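Myosin-2 (Saccharomyces cerevisiae, PDB 6IXO) carries organelles and proteins along actin cables as a class V myosin motor, its globular tail domain, the part crystallised here, binding receptor proteins on the cargo. Local coordinates at residues 161-166 and 230-235; 114-119 and 384-389; 20-25 and 402-407. All blocks are in the same frame, centred on the assembly; numbering follows the deposited sequence. Where two conformers were deposited one is given.

Contact 1: residues 161-166 and 230-235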
# COMPACT_ATOMS: atom_id res chain seq x y z
N ILE A 161 -4.76 7.04 0.85
CA ILE A 161 -4.39 7.92 -0.26
C ILE A 161 -3.39 7.20 -1.17
O ILE A 161 -3.52 7.17 -2.40
CB ILE A 161 -3.80 9.22 0.25
CG1 ILE A 161 -4.90 10.12 0.86
CG2 ILE A 161 -3.05 9.98 -0.87
CD1 ILE A 161 -4.34 11.31 1.71
N TRP A 162 -2.41 6.58 -0.53
CA TRP A 162 -1.36 5.88 -1.26
C TRP A 162 -1.90 4.66 -1.99
O TRP A 162 -1.58 4.44 -3.16
CB TRP A 162 -0.29 5.44 -0.29
CG TRP A 162 0.94 4.79 -0.93
CD1 TRP A 162 1.78 5.36 -1.87
CD2 TRP A 162 1.44 3.50 -0.66
NE1 TRP A 162 2.80 4.48 -2.16
CE2 TRP A 162 2.62 3.33 -1.42
CE3 TRP A 162 1.02 2.45 0.17
CZ2 TRP A 162 3.37 2.16 -1.39
CZ3 TRP A 162 1.79 1.29 0.22
CH2 TRP A 162 2.95 1.15 -0.55
N LEU A 163 -2.69 3.86 -1.30
CA LEU A 163 -3.16 2.61 -1.86
C LEU A 163 -4.04 2.91 -3.10
O LEU A 163 -3.97 2.21 -4.11
CB LEU A 163 -3.94 1.81 -0.80
CG LEU A 163 -4.22 0.33 -1.14
CD1 LEU A 163 -2.99 -0.38 -1.70
CD2 LEU A 163 -4.75 -0.45 0.09
N LYS A 164 -4.84 3.97 -3.02
CA LYS A 164 -5.66 4.35 -4.18
C LYS A 164 -4.80 4.74 -5.37
O LYS A 164 -5.08 4.37 -6.51
CB LYS A 164 -6.62 5.49 -3.82
CG LYS A 164 -7.35 6.04 -5.07
CD LYS A 164 -8.41 7.13 -4.70
CE LYS A 164 -9.48 6.58 -3.71
NZ LYS A 164 -10.33 5.44 -4.28
N LYS A 165 -3.73 5.48 -5.11
CA LYS A 165 -2.81 5.84 -6.19
C LYS A 165 -2.15 4.61 -6.80
O LYS A 165 -1.97 4.55 -8.02
CB LYS A 165 -1.72 6.82 -5.69
CG LYS A 165 -2.23 8.27 -5.49
CD LYS A 165 -1.17 9.06 -4.61
CE LYS A 165 -1.68 10.50 -4.36
NZ LYS A 165 -1.70 11.28 -5.60
N LEU A 166 -1.80 3.64 -5.96
CA LEU A 166 -1.27 2.37 -6.46
C LEU A 166 -2.28 1.67 -7.38
O LEU A 166 -1.89 1.18 -8.42
CB LEU A 166 -0.93 1.42 -5.32
CG LEU A 166 0.25 1.91 -4.45
CD1 LEU A 166 0.46 0.83 -3.40
CD2 LEU A 166 1.58 2.10 -5.23
N VAL A 230 -0.39 -5.95 -0.88
CA VAL A 230 -0.32 -6.74 -2.11
C VAL A 230 -1.58 -7.56 -2.36
O VAL A 230 -2.04 -7.70 -3.52
CB VAL A 230 0.93 -7.67 -2.07
CG1 VAL A 230 0.89 -8.65 -3.28
CG2 VAL A 230 2.17 -6.78 -2.14
N THR A 231 -2.19 -8.10 -1.31
CA THR A 231 -3.46 -8.82 -1.44
C THR A 231 -4.55 -7.91 -2.01
O THR A 231 -5.36 -8.29 -2.89
CB THR A 231 -3.90 -9.37 -0.06
OG1 THR A 231 -3.03 -10.46 0.31
CG2 THR A 231 -5.34 -9.86 -0.10
N THR A 232 -4.58 -6.68 -1.49
CA THR A 232 -5.56 -5.69 -2.02
C THR A 232 -5.30 -5.43 -3.50
O THR A 232 -6.21 -5.43 -4.33
CB THR A 232 -5.49 -4.35 -1.24
OG1 THR A 232 -5.85 -4.58 0.12
CG2 THR A 232 -6.47 -3.30 -1.84
N LEU A 233 -4.03 -5.28 -3.86
CA LEU A 233 -3.73 -4.96 -5.26
C LEU A 233 -3.96 -6.14 -6.23
O LEU A 233 -4.42 -5.94 -7.37
CB LEU A 233 -2.29 -4.47 -5.39
CG LEU A 233 -2.07 -3.10 -4.69
CD1 LEU A 233 -0.61 -2.68 -4.77
CD2 LEU A 233 -2.98 -1.94 -5.24
N LEU A 234 -3.60 -7.35 -5.80
CA LEU A 234 -3.85 -8.55 -6.61
C LEU A 234 -5.34 -8.78 -6.85
O LEU A 234 -5.77 -9.10 -7.97
CB LEU A 234 -3.25 -9.79 -5.93
CG LEU A 234 -1.73 -9.80 -5.89
CD1 LEU A 234 -1.24 -10.94 -5.02
CD2 LEU A 234 -1.12 -9.88 -7.33
N ASN A 235 -6.14 -8.68 -5.79
CA ASN A 235 -7.60 -8.76 -5.96
C ASN A 235 -8.11 -7.75 -6.97
O ASN A 235 -9.03 -8.04 -7.77
CB ASN A 235 -8.34 -8.55 -4.64
CG ASN A 235 -8.31 -9.78 -3.77
OD1 ASN A 235 -8.46 -10.87 -4.28
ND2 ASN A 235 -8.15 -9.61 -2.45
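Thr232 OG1 hydrogen-bonds back to the carbonyl oxygen of Ala228, one turn earlier on its own helix, and its CG2 is presented to Leu163. This is helix-helix packing inside the all-helical globular tail domain, where segments 161-166 of helix 134-180 and 230-235 of helix 223-247 run roughly in the same direction, their local axes crossing at -34°. These axes approach no closer than 10.8 Å, so the gap is bridged by the ends of branched side chains, with no hydrogen bond across it. In Leu163, CG lies anti to the backbone N (chi1 -166°), which carries its two methyls over to the other helix. Leu163 CD2 meets Thr232 CG2 at 3.8 Å, while Leu163 CD1 rests 3.9 Å from Leu233 CD2, the two leucines lying alongside one another, pointing opposite ways. Leu233 fits between two residues one helical turn apart: its CD2 lies 3.9 Å from Leu166 CB, and its CD1 faces Leu166, whose side chain runs nearly at right angles to its own. Phe377 touches both Leu163 and Thr232, and Phe209 and Ile212 of helix 202-218 pack on Leu233 in a multi-helix core. Leu166 is shared between two neighbours: CD1 touches Leu233 CD1 at 3.9 Å and also lies 3.6 Å above the plane of the Trp162 ring, toward its rim, while Trp162 NE1 donates a hydrogen bond to Leu97 O.

Contact 2: residues 114-119 and 384-389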
# COMPACT_ATOMS: atom_id res chain seq x y z
N PHE A 114 5.76 6.57 18.81
CA PHE A 114 6.30 7.43 19.86
C PHE A 114 5.19 7.98 20.76
O PHE A 114 5.34 8.05 21.96
CB PHE A 114 7.08 8.60 19.28
CG PHE A 114 7.46 9.59 20.35
CD1 PHE A 114 8.40 9.24 21.29
CD2 PHE A 114 6.80 10.80 20.47
CE1 PHE A 114 8.73 10.12 22.35
CE2 PHE A 114 7.12 11.68 21.53
CZ PHE A 114 8.08 11.33 22.45
N VAL A 115 4.10 8.44 20.15
CA VAL A 115 3.05 9.09 20.92
C VAL A 115 2.41 8.08 21.85
O VAL A 115 2.13 8.37 23.01
CB VAL A 115 2.01 9.76 19.99
CG1 VAL A 115 0.84 10.32 20.78
CG2 VAL A 115 2.70 10.88 19.21
N VAL A 116 2.22 6.86 21.36
CA VAL A 116 1.70 5.78 22.20
C VAL A 116 2.63 5.55 23.36
O VAL A 116 2.20 5.40 24.51
CB VAL A 116 1.53 4.46 21.38
CG1 VAL A 116 1.30 3.26 22.33
CG2 VAL A 116 0.39 4.63 20.42
N PHE A 117 3.93 5.55 23.07
CA PHE A 117 4.91 5.34 24.11
C PHE A 117 4.84 6.49 25.12
O PHE A 117 4.95 6.28 26.34
CB PHE A 117 6.32 5.23 23.52
CG PHE A 117 7.41 5.49 24.51
CD1 PHE A 117 7.83 4.49 25.37
CD2 PHE A 117 8.01 6.74 24.61
CE1 PHE A 117 8.82 4.71 26.29
CE2 PHE A 117 9.01 6.97 25.54
CZ PHE A 117 9.42 5.96 26.38
N ALA A 118 4.68 7.72 24.61
CA ALA A 118 4.75 8.89 25.51
C ALA A 118 3.51 8.93 26.40
O ALA A 118 3.56 9.29 27.55
CB ALA A 118 4.85 10.16 24.71
N LEU A 119 2.37 8.57 25.82
CA LEU A 119 1.12 8.54 26.57
C LEU A 119 1.19 7.54 27.70
O LEU A 119 0.83 7.83 28.85
CB LEU A 119 -0.05 8.22 25.62
CG LEU A 119 -1.44 8.34 26.24
CD1 LEU A 119 -1.61 9.68 26.98
CD2 LEU A 119 -2.50 8.16 25.14
N ILE A 384 -1.52 -4.03 14.38
CA ILE A 384 -0.36 -4.65 15.00
C ILE A 384 0.22 -3.74 16.09
O ILE A 384 0.02 -2.51 16.10
CB ILE A 384 0.72 -5.00 13.97
CG1 ILE A 384 1.34 -3.73 13.42
CG2 ILE A 384 0.12 -5.81 12.78
CD1 ILE A 384 2.32 -4.02 12.32
N LYS A 385 0.94 -4.38 17.00
CA LYS A 385 1.51 -3.73 18.18
C LYS A 385 2.47 -2.68 17.72
O LYS A 385 3.17 -2.87 16.73
CB LYS A 385 2.22 -4.75 19.06
N THR A 386 2.49 -1.54 18.40
CA THR A 386 3.38 -0.46 17.98
C THR A 386 4.83 -0.74 18.30
O THR A 386 5.17 -1.62 19.10
CB THR A 386 2.98 0.90 18.60
OG1 THR A 386 3.00 0.81 20.04
CG2 THR A 386 1.60 1.26 18.16
N ARG A 387 5.68 0.05 17.64
CA ARG A 387 7.12 -0.03 17.82
C ARG A 387 7.52 0.33 19.28
O ARG A 387 7.34 1.47 19.72
CB ARG A 387 7.80 0.89 16.78
CG ARG A 387 7.32 0.63 15.32
CD ARG A 387 8.01 1.54 14.25
NE ARG A 387 7.85 0.96 12.90
CZ ARG A 387 8.11 1.55 11.74
NH1 ARG A 387 8.56 2.81 11.68
NH2 ARG A 387 7.91 0.88 10.59
N LYS A 388 8.00 -0.65 20.03
CA LYS A 388 8.48 -0.36 21.39
C LYS A 388 9.62 0.63 21.31
O LYS A 388 10.55 0.44 20.54
CB LYS A 388 8.91 -1.63 22.12
CG LYS A 388 7.84 -2.73 22.15
CD LYS A 388 6.53 -2.25 22.78
CE LYS A 388 6.59 -2.25 24.32
NZ LYS A 388 5.22 -2.18 24.92
N PHE A 389 9.55 1.71 22.08
CA PHE A 389 10.51 2.79 21.89
C PHE A 389 11.71 2.70 22.80
O PHE A 389 11.59 2.79 24.03
CB PHE A 389 9.83 4.15 22.04
CG PHE A 389 9.69 4.86 20.75
CD1 PHE A 389 10.60 5.82 20.38
CD2 PHE A 389 8.68 4.49 19.85
CE1 PHE A 389 10.50 6.45 19.14
CE2 PHE A 389 8.57 5.11 18.62
CZ PHE A 389 9.48 6.10 18.26
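Phe389 and Thr386 belong to an irregular, extended segment that passes alongside helix 97-124, with the CA atoms of Phe117 and Phe389 6.5 Å apart and those of Val116 and Thr386 7.7 Å apart. The ring of Phe389 receives the edge of Phe114 on its face in a T-shaped pair, centroids 5.6 Å apart and planes at 70°, and Phe114 CB makes a CH-pi contact over the same ring, 4.0 Å from its centroid. Phe117 CG, anti to the backbone N (chi1 160°), lays its ring face against Phe389 CB, 3.7 Å from CG, so Phe389 is wedged between two phenylalanines of one helical turn. With an alanine in place of Phe389, Phe114 would probably lose the ring its edge and CB rest on, and a gap would open toward helix 53-67, whose Ile59 touches the side chains of Phe114 and Phe389. Three residues earlier in the extended segment, Thr386 OG1 meets Val116 CG1 at 3.8 Å, a van der Waals contact. Arg387 turns elsewhere, forming a salt bridge with Glu222. The arrangement is that of an extended C-terminal segment strapped by aromatic side chains across the outside of a helical bundle in the myosin V globular tail.

Contact 3: residues 20-25 and 402-407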
# COMPACT_ATOMS: atom_id res chain seq x y z
N THR A 20 8.59 29.46 17.03
CA THR A 20 7.95 28.55 16.07
C THR A 20 7.87 29.09 14.65
O THR A 20 7.78 28.31 13.72
CB THR A 20 6.52 28.15 16.50
OG1 THR A 20 5.80 29.32 16.90
CG2 THR A 20 6.55 27.15 17.63
N GLU A 21 7.87 30.40 14.47
CA GLU A 21 7.86 30.95 13.10
C GLU A 21 9.00 30.39 12.27
O GLU A 21 8.79 29.86 11.18
CB GLU A 21 7.98 32.47 13.09
CG GLU A 21 6.71 33.25 13.31
CD GLU A 21 6.96 34.75 13.16
OE1 GLU A 21 7.20 35.18 12.01
OE2 GLU A 21 6.96 35.48 14.19
N ILE A 22 10.22 30.54 12.77
CA ILE A 22 11.39 30.02 12.08
C ILE A 22 11.37 28.50 12.10
O ILE A 22 11.56 27.86 11.08
CB ILE A 22 12.69 30.54 12.71
CG1 ILE A 22 12.90 32.01 12.32
CG2 ILE A 22 13.87 29.68 12.28
CD1 ILE A 22 14.21 32.58 12.81
N LEU A 23 11.11 27.91 13.27
CA LEU A 23 11.15 26.46 13.34
C LEU A 23 10.09 25.75 12.47
O LEU A 23 10.40 24.73 11.85
CB LEU A 23 11.00 26.01 14.78
CG LEU A 23 11.20 24.52 15.08
CD1 LEU A 23 12.49 24.03 14.47
CD2 LEU A 23 11.23 24.31 16.63
N ASN A 24 8.85 26.22 12.46
CA ASN A 24 7.82 25.50 11.69
C ASN A 24 8.17 25.54 10.20
O ASN A 24 7.95 24.60 9.49
CB ASN A 24 6.42 26.09 11.92
CG ASN A 24 5.88 25.81 13.32
OD1 ASN A 24 6.35 24.90 14.01
ND2 ASN A 24 4.88 26.58 13.73
N GLN A 25 8.75 26.65 9.75
CA GLN A 25 9.08 26.82 8.33
C GLN A 25 10.20 25.84 7.89
O GLN A 25 10.13 25.19 6.83
CB GLN A 25 9.48 28.28 8.08
CG GLN A 25 9.44 28.69 6.62
CD GLN A 25 10.74 28.38 5.89
OE1 GLN A 25 11.81 28.23 6.51
NE2 GLN A 25 10.66 28.29 4.56
N LEU A 402 19.06 22.72 7.93
CA LEU A 402 18.04 23.19 8.87
C LEU A 402 18.70 23.79 10.11
O LEU A 402 18.87 23.10 11.11
CB LEU A 402 17.14 22.04 9.31
CG LEU A 402 16.54 21.17 8.18
CD1 LEU A 402 15.96 19.93 8.77
CD2 LEU A 402 15.49 21.96 7.41
N PRO A 403 19.07 25.06 10.04
CA PRO A 403 19.92 25.67 11.09
C PRO A 403 19.39 25.51 12.51
O PRO A 403 20.11 25.06 13.41
CB PRO A 403 19.97 27.14 10.69
CG PRO A 403 19.73 27.13 9.15
CD PRO A 403 18.81 25.96 8.90
N SER A 404 18.14 25.91 12.73
CA SER A 404 17.59 25.87 14.08
C SER A 404 17.38 24.44 14.54
O SER A 404 17.68 24.05 15.67
CB SER A 404 16.25 26.62 14.15
OG SER A 404 16.49 28.02 14.15
N THR A 405 16.88 23.63 13.62
CA THR A 405 16.56 22.27 13.96
C THR A 405 17.82 21.54 14.33
O THR A 405 17.85 20.80 15.31
CB THR A 405 15.86 21.54 12.77
OG1 THR A 405 14.65 22.23 12.44
CG2 THR A 405 15.52 20.15 13.17
N LYS A 406 18.87 21.76 13.55
CA LYS A 406 20.16 21.13 13.81
C LYS A 406 20.76 21.62 15.14
O LYS A 406 21.41 20.86 15.88
CB LYS A 406 21.12 21.41 12.66
CG LYS A 406 22.56 20.99 12.92
CD LYS A 406 23.35 20.95 11.62
CE LYS A 406 24.83 21.26 11.81
NZ LYS A 406 25.41 20.53 12.98
N ARG A 407 20.54 22.89 15.46
CA ARG A 407 21.14 23.37 16.73
C ARG A 407 20.42 22.70 17.91
O ARG A 407 21.05 22.29 18.89
CB ARG A 407 21.05 24.88 16.83
CG ARG A 407 21.63 25.41 18.15
CD ARG A 407 23.11 25.04 18.29
NE ARG A 407 23.74 25.73 19.42
CZ ARG A 407 24.91 25.37 19.93
NH1 ARG A 407 25.57 24.35 19.40
NH2 ARG A 407 25.42 26.04 20.96
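The backbones come nearest at Leu23 and Ser404, whose CA atoms are 6.5 Å apart, where the opening turn of helix 20-32 faces the opening turn of helix 403-415. Leu402 occupies the N-cap position of the latter. Two pairs of side chains meet, each setting a methyl against a hydroxyl. Ile22 CG2, which lies anti to the backbone N, comes to 3.6 Å from Ser404 OG at the more exposed side of the contact. Deeper in, Leu23 CD1 approaches Thr405 OG1 to 3.5 Å, the two side chains crossing at about a right angle. Thr405 OG1 is hydrogen-bonded to a residue just outside the two segments, so this oxygen is already satisfied where the leucine methyl lies against it. Leu23 also packs on Val61 and Met65 of helix 53-67, and Thr405 on Ile57, which ties both helices to a common third one. A polar connection comes from just beyond the first segment: Glu26 accepts the backbone N-H of Thr405 at OE1 and that of Ser404 at OE2. Farther round helix 403-415, Arg407 forms a salt bridge with Glu12 of helix 6-18. Between the two segments the contact is purely van der Waals in character, whereas a carboxylate at the amino end of a helix, where the dipole would probably favour negative charge, supplies directional bonds to the start of the C-terminal helix.

How the contacts relate
The centre of contact 1, which is buried, lies about 5 Å from the centre of the chain; those of contact 2, at the surface, and contact 3, partly buried, lie about 22 and 32 Å from it. None touches another, yet they share elements: helix 97-124 carries one side of contact 2 and also packs on Trp162 and Leu166 of contact 1, while helix 53-67 backs both contacts 2 and 3. Chemistry follows place. Aliphatic methyls join two long helices in the core, aromatic rings hold an extended segment outside, and methyls meet hydroxyls where helix 20-32 meets the C-terminal helix 403-415. Contacts 2 and 3 both return the C-terminal region to helices far earlier in sequence.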